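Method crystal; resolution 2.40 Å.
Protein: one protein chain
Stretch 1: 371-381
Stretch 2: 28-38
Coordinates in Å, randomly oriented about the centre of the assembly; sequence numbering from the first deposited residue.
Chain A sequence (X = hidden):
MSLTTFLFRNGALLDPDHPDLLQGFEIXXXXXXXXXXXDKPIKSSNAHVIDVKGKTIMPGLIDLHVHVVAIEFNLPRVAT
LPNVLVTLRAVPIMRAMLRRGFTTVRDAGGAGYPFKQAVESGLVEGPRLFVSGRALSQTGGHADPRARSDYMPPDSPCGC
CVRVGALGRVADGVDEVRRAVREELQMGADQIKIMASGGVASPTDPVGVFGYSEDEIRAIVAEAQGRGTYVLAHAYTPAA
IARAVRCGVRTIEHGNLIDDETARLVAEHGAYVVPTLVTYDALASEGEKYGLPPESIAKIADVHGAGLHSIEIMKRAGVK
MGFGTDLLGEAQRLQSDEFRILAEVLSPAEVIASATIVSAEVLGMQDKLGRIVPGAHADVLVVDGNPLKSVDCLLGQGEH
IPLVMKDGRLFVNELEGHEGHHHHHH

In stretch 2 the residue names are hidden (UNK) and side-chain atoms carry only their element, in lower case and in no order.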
ATOM      1  N   ARG A 371      29.819 -26.736 -35.094  1.00 64.03           N
ATOM      2  CA  ARG A 371      30.903 -27.178 -35.968  1.00 63.49           C
ATOM      3  C   ARG A 371      31.890 -28.043 -35.186  1.00 62.25           C
ATOM      4  O   ARG A 371      32.355 -27.655 -34.111  1.00 55.27           O
ATOM      5  CB  ARG A 371      31.652 -25.969 -36.539  1.00 64.13           C
ATOM      6  CG  ARG A 371      31.013 -25.321 -37.759  1.00 80.74           C
ATOM      7  CD  ARG A 371      31.714 -25.710 -39.062  1.00 91.10           C
ATOM      8  NE  ARG A 371      33.167 -25.558 -38.972  1.00 98.31           N
ATOM      9  CZ  ARG A 371      33.977 -25.379 -40.015  1.00 97.82           C
ATOM     10  NH1 ARG A 371      33.486 -25.308 -41.246  1.00 97.90           N
ATOM     11  NH2 ARG A 371      35.285 -25.260 -39.824  1.00 95.08           N
ATOM     12  N   ILE A 372      32.222 -29.208 -35.732  1.00 60.14           N
ATOM     13  CA  ILE A 372      33.241 -30.058 -35.119  1.00 64.49           C
ATOM     14  C   ILE A 372      34.650 -29.584 -35.495  1.00 64.83           C
ATOM     15  O   ILE A 372      35.227 -30.044 -36.482  1.00 64.51           O
ATOM     16  CB  ILE A 372      33.053 -31.536 -35.506  1.00 65.24           C
ATOM     17  CG1 ILE A 372      31.773 -32.090 -34.880  1.00 58.85           C
ATOM     18  CG2 ILE A 372      34.246 -32.360 -35.066  1.00 65.12           C
ATOM     19  CD1 ILE A 372      31.240 -33.309 -35.590  1.00 63.62           C
ATOM     20  N   VAL A 373      35.181 -28.652 -34.703  1.00 63.77           N
ATOM     21  CA  VAL A 373      36.500 -28.071 -34.932  1.00 60.86           C
ATOM     22  C   VAL A 373      37.274 -28.023 -33.624  1.00 63.95           C
ATOM     23  O   VAL A 373      36.675 -27.987 -32.551  1.00 60.91           O
ATOM     24  CB  VAL A 373      36.414 -26.619 -35.473  1.00 60.82           C
ATOM     25  CG1 VAL A 373      35.908 -26.591 -36.899  1.00 50.72           C
ATOM     26  CG2 VAL A 373      35.546 -25.750 -34.564  1.00 56.81           C
ATOM     27  N   PRO A 374      38.618 -28.025 -33.708  1.00 67.39           N
ATOM     28  CA  PRO A 374      39.449 -27.975 -32.503  1.00 64.79           C
ATOM     29  C   PRO A 374      39.130 -26.750 -31.651  1.00 64.10           C
ATOM     30  O   PRO A 374      39.094 -25.629 -32.163  1.00 59.34           O
ATOM     31  CB  PRO A 374      40.875 -27.875 -33.057  1.00 58.96           C
ATOM     32  CG  PRO A 374      40.796 -28.465 -34.409  1.00 61.06           C
ATOM     33  CD  PRO A 374      39.431 -28.099 -34.934  1.00 65.49           C
ATOM     34  N   GLY A 375      38.906 -26.978 -30.359  1.00 65.11           N
ATOM     35  CA  GLY A 375      38.645 -25.898 -29.416  1.00 64.23           C
ATOM     36  C   GLY A 375      37.164 -25.715 -29.152  1.00 65.05           C
ATOM     37  O   GLY A 375      36.786 -25.006 -28.220  1.00 66.51           O
ATOM     38  N   ALA A 376      36.333 -26.359 -29.977  1.00 59.35           N
ATOM     39  CA  ALA A 376      34.876 -26.295 -29.858  1.00 59.00           C
ATOM     40  C   ALA A 376      34.356 -27.247 -28.785  1.00 58.09           C
ATOM     41  O   ALA A 376      35.080 -28.126 -28.314  1.00 59.71           O
ATOM     42  CB  ALA A 376      34.215 -26.616 -31.208  1.00 58.58           C
ATOM     43  N   HIS A 377      33.097 -27.080 -28.402  1.00 55.54           N
ATOM     44  CA  HIS A 377      32.497 -27.982 -27.417  1.00 58.56           C
ATOM     45  C   HIS A 377      32.288 -29.359 -28.033  1.00 55.49           C
ATOM     46  O   HIS A 377      31.826 -29.475 -29.170  1.00 52.40           O
ATOM     47  CB  HIS A 377      31.170 -27.429 -26.884  1.00 54.74           C
ATOM     48  CG  HIS A 377      31.332 -26.263 -25.961  1.00 63.23           C
ATOM     49  ND1 HIS A 377      31.167 -24.957 -26.374  1.00 69.20           N
ATOM     50  CD2 HIS A 377      31.657 -26.204 -24.648  1.00 68.33           C
ATOM     51  CE1 HIS A 377      31.385 -24.145 -25.355  1.00 64.56           C
ATOM     52  NE2 HIS A 377      31.678 -24.877 -24.295  1.00 66.53           N
ATOM     53  N   ALA A 378      32.641 -30.398 -27.283  1.00 50.17           N
ATOM     54  CA  ALA A 378      32.443 -31.759 -27.751  1.00 50.59           C
ATOM     55  C   ALA A 378      30.973 -32.124 -27.611  1.00 52.34           C
ATOM     56  O   ALA A 378      30.596 -32.969 -26.792  1.00 54.17           O
ATOM     57  CB  ALA A 378      33.325 -32.739 -26.988  1.00 48.12           C
ATOM     58  N   ASP A 379      30.153 -31.440 -28.405  1.00 53.42           N
ATOM     59  CA  ASP A 379      28.757 -31.796 -28.601  1.00 53.64           C
ATOM     60  C   ASP A 379      28.706 -32.514 -29.935  1.00 55.79           C
ATOM     61  O   ASP A 379      28.809 -31.884 -30.990  1.00 55.99           O
ATOM     62  CB  ASP A 379      27.873 -30.542 -28.663  1.00 52.93           C
ATOM     63  CG  ASP A 379      27.891 -29.730 -27.368  1.00 56.15           C
ATOM     64  OD1 ASP A 379      28.668 -30.056 -26.435  1.00 56.97           O
ATOM     65  OD2 ASP A 379      27.111 -28.756 -27.287  1.00 58.57           O
ATOM     66  N   VAL A 380      28.582 -33.835 -29.889  1.00 59.14           N
ATOM     67  CA  VAL A 380      28.694 -34.646 -31.099  1.00 60.26           C
ATOM     68  C   VAL A 380      27.546 -35.624 -31.237  1.00 56.08           C
ATOM     69  O   VAL A 380      27.087 -36.196 -30.255  1.00 57.16           O
ATOM     70  CB  VAL A 380      30.012 -35.462 -31.116  1.00 61.53           C
ATOM     71  CG1 VAL A 380      30.144 -36.220 -32.418  1.00 59.57           C
ATOM     72  CG2 VAL A 380      31.207 -34.554 -30.909  1.00 62.00           C
ATOM     73  N   LEU A 381      27.090 -35.816 -32.465  1.00 58.83           N
ATOM     74  CA  LEU A 381      26.105 -36.847 -32.764  1.00 61.94           C
ATOM     75  C   LEU A 381      26.692 -37.904 -33.700  1.00 64.04           C
ATOM     76  O   LEU A 381      27.601 -37.623 -34.492  1.00 64.03           O
ATOM     77  CB  LEU A 381      24.869 -36.243 -33.433  1.00 61.56           C
ATOM     78  CG  LEU A 381      24.141 -35.083 -32.767  1.00 62.56           C
ATOM     79  CD1 LEU A 381      22.773 -34.882 -33.445  1.00 55.40           C
ATOM     80  CD2 LEU A 381      23.986 -35.348 -31.273  1.00 58.58           C
ATOM     81  N   UNK A  28      39.443 -36.104 -32.095  1.00 69.52           N
ATOM     82  CA  UNK A  28      39.977 -36.319 -30.759  1.00 69.61           C
ATOM     83  C   UNK A  28      39.265 -35.436 -29.742  1.00 72.93           C
ATOM     84  O   UNK A  28      39.422 -34.218 -29.745  1.00 71.16           O
ATOM     85  c   UNK A  28      42.165 -36.204 -29.371  1.00 69.83           C
ATOM     86  c   UNK A  28      42.177 -37.664 -28.933  1.00 63.53           C
ATOM     87  c   UNK A  28      43.574 -35.647 -29.427  1.00 72.23           C
ATOM     88  c   UNK A  28      41.477 -36.041 -30.730  1.00 70.49           C
ATOM     89  N   UNK A  29      38.473 -36.066 -28.879  1.00 74.50           N
ATOM     90  CA  UNK A  29      37.762 -35.361 -27.829  1.00 76.23           C
ATOM     91  C   UNK A  29      38.404 -35.638 -26.485  1.00 77.23           C
ATOM     92  O   UNK A  29      38.660 -36.790 -26.143  1.00 79.80           O
ATOM     93  c   UNK A  29      35.665 -35.379 -26.423  1.00 74.28           C
ATOM     94  c   UNK A  29      36.174 -35.619 -30.252  1.00 80.58           C
ATOM     95  c   UNK A  29      35.519 -35.278 -28.948  1.00 70.64           C
ATOM     96  c   UNK A  29      36.295 -35.817 -27.749  1.00 76.49           C
ATOM     97  N   UNK A  30      38.659 -34.584 -25.721  1.00 77.29           N
ATOM     98  CA  UNK A  30      39.104 -34.767 -24.348  1.00 79.27           C
ATOM     99  C   UNK A  30      38.744 -33.579 -23.462  1.00 77.34           C
ATOM    100  O   UNK A  30      38.974 -32.422 -23.823  1.00 72.10           O
ATOM    101  o   UNK A  30      43.212 -35.136 -25.677  1.00 91.38           O
ATOM    102  o   UNK A  30      43.764 -33.737 -24.069  1.00103.65           O
ATOM    103  c   UNK A  30      40.602 -35.058 -24.294  1.00 81.09           C
ATOM    104  c   UNK A  30      42.920 -34.280 -24.812  1.00 96.79           C
ATOM    105  c   UNK A  30      41.471 -33.882 -24.659  1.00 90.29           C
ATOM    106  N   UNK A  31      38.166 -33.885 -22.304  1.00 78.06           N
ATOM    107  CA  UNK A  31      37.766 -32.863 -21.337  1.00 83.36           C
ATOM    108  C   UNK A  31      36.779 -31.833 -21.891  1.00 82.32           C
ATOM    109  O   UNK A  31      36.959 -30.624 -21.720  1.00 81.70           O
ATOM    110  c   UNK A  31      39.711 -33.004 -19.727  1.00 94.34           C
ATOM    111  o   UNK A  31      39.199 -34.090 -19.372  1.00 97.85           O
ATOM    112  c   UNK A  31      38.993 -32.161 -20.757  1.00 85.54           C
ATOM    113  o   UNK A  31      40.790 -32.577 -19.269  1.00103.94           O
ATOM    114  N   UNK A  32      35.740 -32.323 -22.559  1.00 77.78           N
ATOM    115  CA  UNK A  32      34.655 -31.466 -23.008  1.00 74.06           C
ATOM    116  C   UNK A  32      34.832 -30.811 -24.363  1.00 69.88           C
ATOM    117  O   UNK A  32      33.874 -30.295 -24.928  1.00 68.33           O
ATOM    118  N   UNK A  33      36.046 -30.828 -24.897  1.00 70.46           N
ATOM    119  CA  UNK A  33      36.309 -30.104 -26.138  1.00 71.46           C
ATOM    120  C   UNK A  33      36.878 -30.960 -27.261  1.00 70.35           C
ATOM    121  O   UNK A  33      37.540 -31.968 -27.017  1.00 72.88           O
ATOM    122  c   UNK A  33      36.226 -27.010 -22.771  1.00 76.10           C
ATOM    123  c   UNK A  33      37.239 -28.921 -25.874  1.00 69.91           C
ATOM    124  c   UNK A  33      35.531 -25.944 -23.316  1.00 73.78           C
ATOM    125  c   UNK A  33      36.778 -27.973 -23.605  1.00 75.69           C
ATOM    126  c   UNK A  33      35.944 -26.815 -25.516  1.00 74.77           C
ATOM    127  c   UNK A  33      36.646 -27.882 -24.982  1.00 71.94           C
ATOM    128  c   UNK A  33      35.390 -25.847 -24.693  1.00 75.70           C
ATOM    129  N   UNK A  34      36.599 -30.548 -28.494  1.00 66.69           N
ATOM    130  CA  UNK A  34      37.249 -31.117 -29.665  1.00 66.78           C
ATOM    131  C   UNK A  34      38.713 -30.691 -29.665  1.00 68.99           C
ATOM    132  O   UNK A  34      39.020 -29.503 -29.577  1.00 71.29           O
ATOM    133  c   UNK A  34      35.112 -30.920 -30.984  1.00 55.60           C
ATOM    134  c   UNK A  34      37.364 -31.176 -32.162  1.00 57.31           C
ATOM    135  c   UNK A  34      34.787 -32.309 -30.538  1.00 71.26           C
ATOM    136  c   UNK A  34      36.614 -30.613 -30.965  1.00 63.69           C
ATOM    137  N   UNK A  35      39.614 -31.659 -29.771  1.00 68.33           N
ATOM    138  CA  UNK A  35      41.035 -31.383 -29.642  1.00 69.31           C
ATOM    139  C   UNK A  35      41.715 -31.421 -31.006  1.00 69.21           C
ATOM    140  O   UNK A  35      42.514 -30.543 -31.339  1.00 69.15           O
ATOM    141  c   UNK A  35      43.123 -32.081 -28.337  1.00 80.74           C
ATOM    142  c   UNK A  35      44.845 -29.134 -26.818  1.00109.24           C
ATOM    143  n   UNK A  35      44.198 -28.840 -25.695  1.00107.52           N
ATOM    144  n   UNK A  35      45.936 -28.451 -27.149  1.00113.91           N
ATOM    145  n   UNK A  35      44.413 -30.113 -27.609  1.00100.03           N
ATOM    146  c   UNK A  35      43.226 -30.922 -27.352  1.00 90.79           C
ATOM    147  c   UNK A  35      41.682 -32.391 -28.689  1.00 68.37           C
ATOM    148  N   UNK A  36      41.387 -32.439 -31.794  1.00 69.51           N
ATOM    149  CA  UNK A  36      41.947 -32.577 -33.129  1.00 73.13           C
ATOM    150  C   UNK A  36      40.914 -33.125 -34.099  1.00 72.31           C
ATOM    151  O   UNK A  36      40.036 -33.906 -33.724  1.00 68.78           O
ATOM    152  c   UNK A  36      44.342 -32.961 -32.297  1.00 82.30           C
ATOM    153  c   UNK A  36      45.432 -34.005 -32.090  1.00 82.74           C
ATOM    154  o   UNK A  36      45.689 -34.800 -33.026  1.00 88.06           O
ATOM    155  o   UNK A  36      46.021 -34.034 -30.986  1.00 84.93           O
ATOM    156  c   UNK A  36      43.175 -33.489 -33.116  1.00 73.81           C
ATOM    157  N   UNK A  37      41.031 -32.702 -35.350  1.00 73.64           N
ATOM    158  CA  UNK A  37      40.156 -33.161 -36.410  1.00 76.81           C
ATOM    159  C   UNK A  37      40.988 -33.279 -37.688  1.00 80.69           C
ATOM    160  O   UNK A  37      41.082 -32.324 -38.463  1.00 78.88           O
ATOM    161  c   UNK A  37      38.211 -31.946 -35.342  1.00 76.07           C
ATOM    162  c   UNK A  37      38.987 -32.169 -36.635  1.00 76.31           C
ATOM    163  c   UNK A  37      38.062 -32.662 -37.739  1.00 70.83           C
ATOM    164  N   UNK A  38      41.605 -34.441 -37.901  1.00 83.11           N
ATOM    165  CA  UNK A  38      42.439 -34.642 -39.086  1.00 84.59           C
ATOM    166  C   UNK A  38      42.088 -35.915 -39.834  1.00 84.11           C
ATOM    167  O   UNK A  38      41.354 -36.765 -39.330  1.00 81.14           O
ATOM    168  o   UNK A  38      44.312 -35.949 -38.257  1.00 88.02           O
ATOM    169  c   UNK A  38      43.926 -34.666 -38.719  1.00 84.87           C
TER

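Position 28 carries four carbons forked at the second, with none within reach of stretch 1: Leu28, buried and out of reach of stretch 1. Its backbone N donates to the O of position 36 at 2.8 Å, pairing the two arms.

Position 29 also has four carbons, but the fork comes at the first and one arm is two carbons long; a carbon of the side chain packs near Ala378 CB. This is Ile29. Its CA-to-CB bond points toward stretch 1, and its CG2 packs 3.6 Å from Ala378 CB.

At position 30 three carbons end in two oxygens, touching nothing on stretch 1, and the CA-to-CB bond points away from it; this is Glu30. It opens a type I' turn that runs to position 33. Position 31 has two carbons, the second bearing two oxygens, and again the CA-to-CB bond points away: Asp31, exposed, at phi/psi 58/48.

Position 32 has no side-chain atoms, so it is Gly32. At phi/psi 88/-14 a CB would be jammed against the carbonyl O of the residue before, so the turn itself calls for glycine. Its own carbonyl is put to use, since Ala378 N donates to Gly32 O at 2.7 Å.

One carbon followed by a six-carbon ring, lying near the His377 ring, marks position 33 as Phe33. The ring lies obliquely to the His377 ring, planes at 31° and centroids 5.1 Å apart, with CE1 3.8 Å from His377 CD2. Phe33 CD1 also comes within 3.4 Å of Gly375 O, and Phe33 CA makes a CA-H...O contact with Ala376 O at 3.2 Å.

Position 34 shows four carbons, forked at the first with one two-carbon arm; its CA-to-CB bond points toward stretch 1, and its carbons lie near Val373 O and Ala378. This is Ile34, the residue most covered by the other stretch. Its CB lies 3.1 Å from Val373 O, its CG1 is 4.4 Å from both Ile372 CG2 and Ala376 CB, and its CD1 reaches Ala378 CB at 3.9 Å and Val380 CG2 at 4.2 Å. Its backbone is equally busy: Ile34 N donates to Ala376 O at 2.9 Å, and Gly375 N donates to Ile34 O at 2.6 Å.

Position 35 has three carbons, a nitrogen, then a carbon carrying two more nitrogens: Arg35, its CA-to-CB bond pointing away. What stretch 1 meets here is backbone, with Pro374 CB 3.6 Å from Arg35 O. Position 36, three carbons ending in two oxygens, also has its CA-to-CB bond pointing away and is Glu36.

Position 37 has one carbon carrying two others, one of them near Ile372 and Pro374, and its CA-to-CB bond points toward stretch 1: Val37. Its CG2 sits 4.0 Å from Ile372 CG2 and 4.1 Å from Pro374 CD. Position 38, one carbon and one oxygen, lies out of reach: Ser38.

The contact combines backbone pairing with aliphatic packing. Three hydrogen bonds join the stretches around a single bridge between His377 and Phe33, while the type II turn from Val373 to Ala376 presents Gly375 N to Ile34 O. Ile29, Ile34 and Val37 supply the apolar packing; the CA-to-CB bonds of Glu30, Asp31, Arg35 and Glu36 point away from stretch 1.

Stretch 2 28-38: LIEDGFIREVS
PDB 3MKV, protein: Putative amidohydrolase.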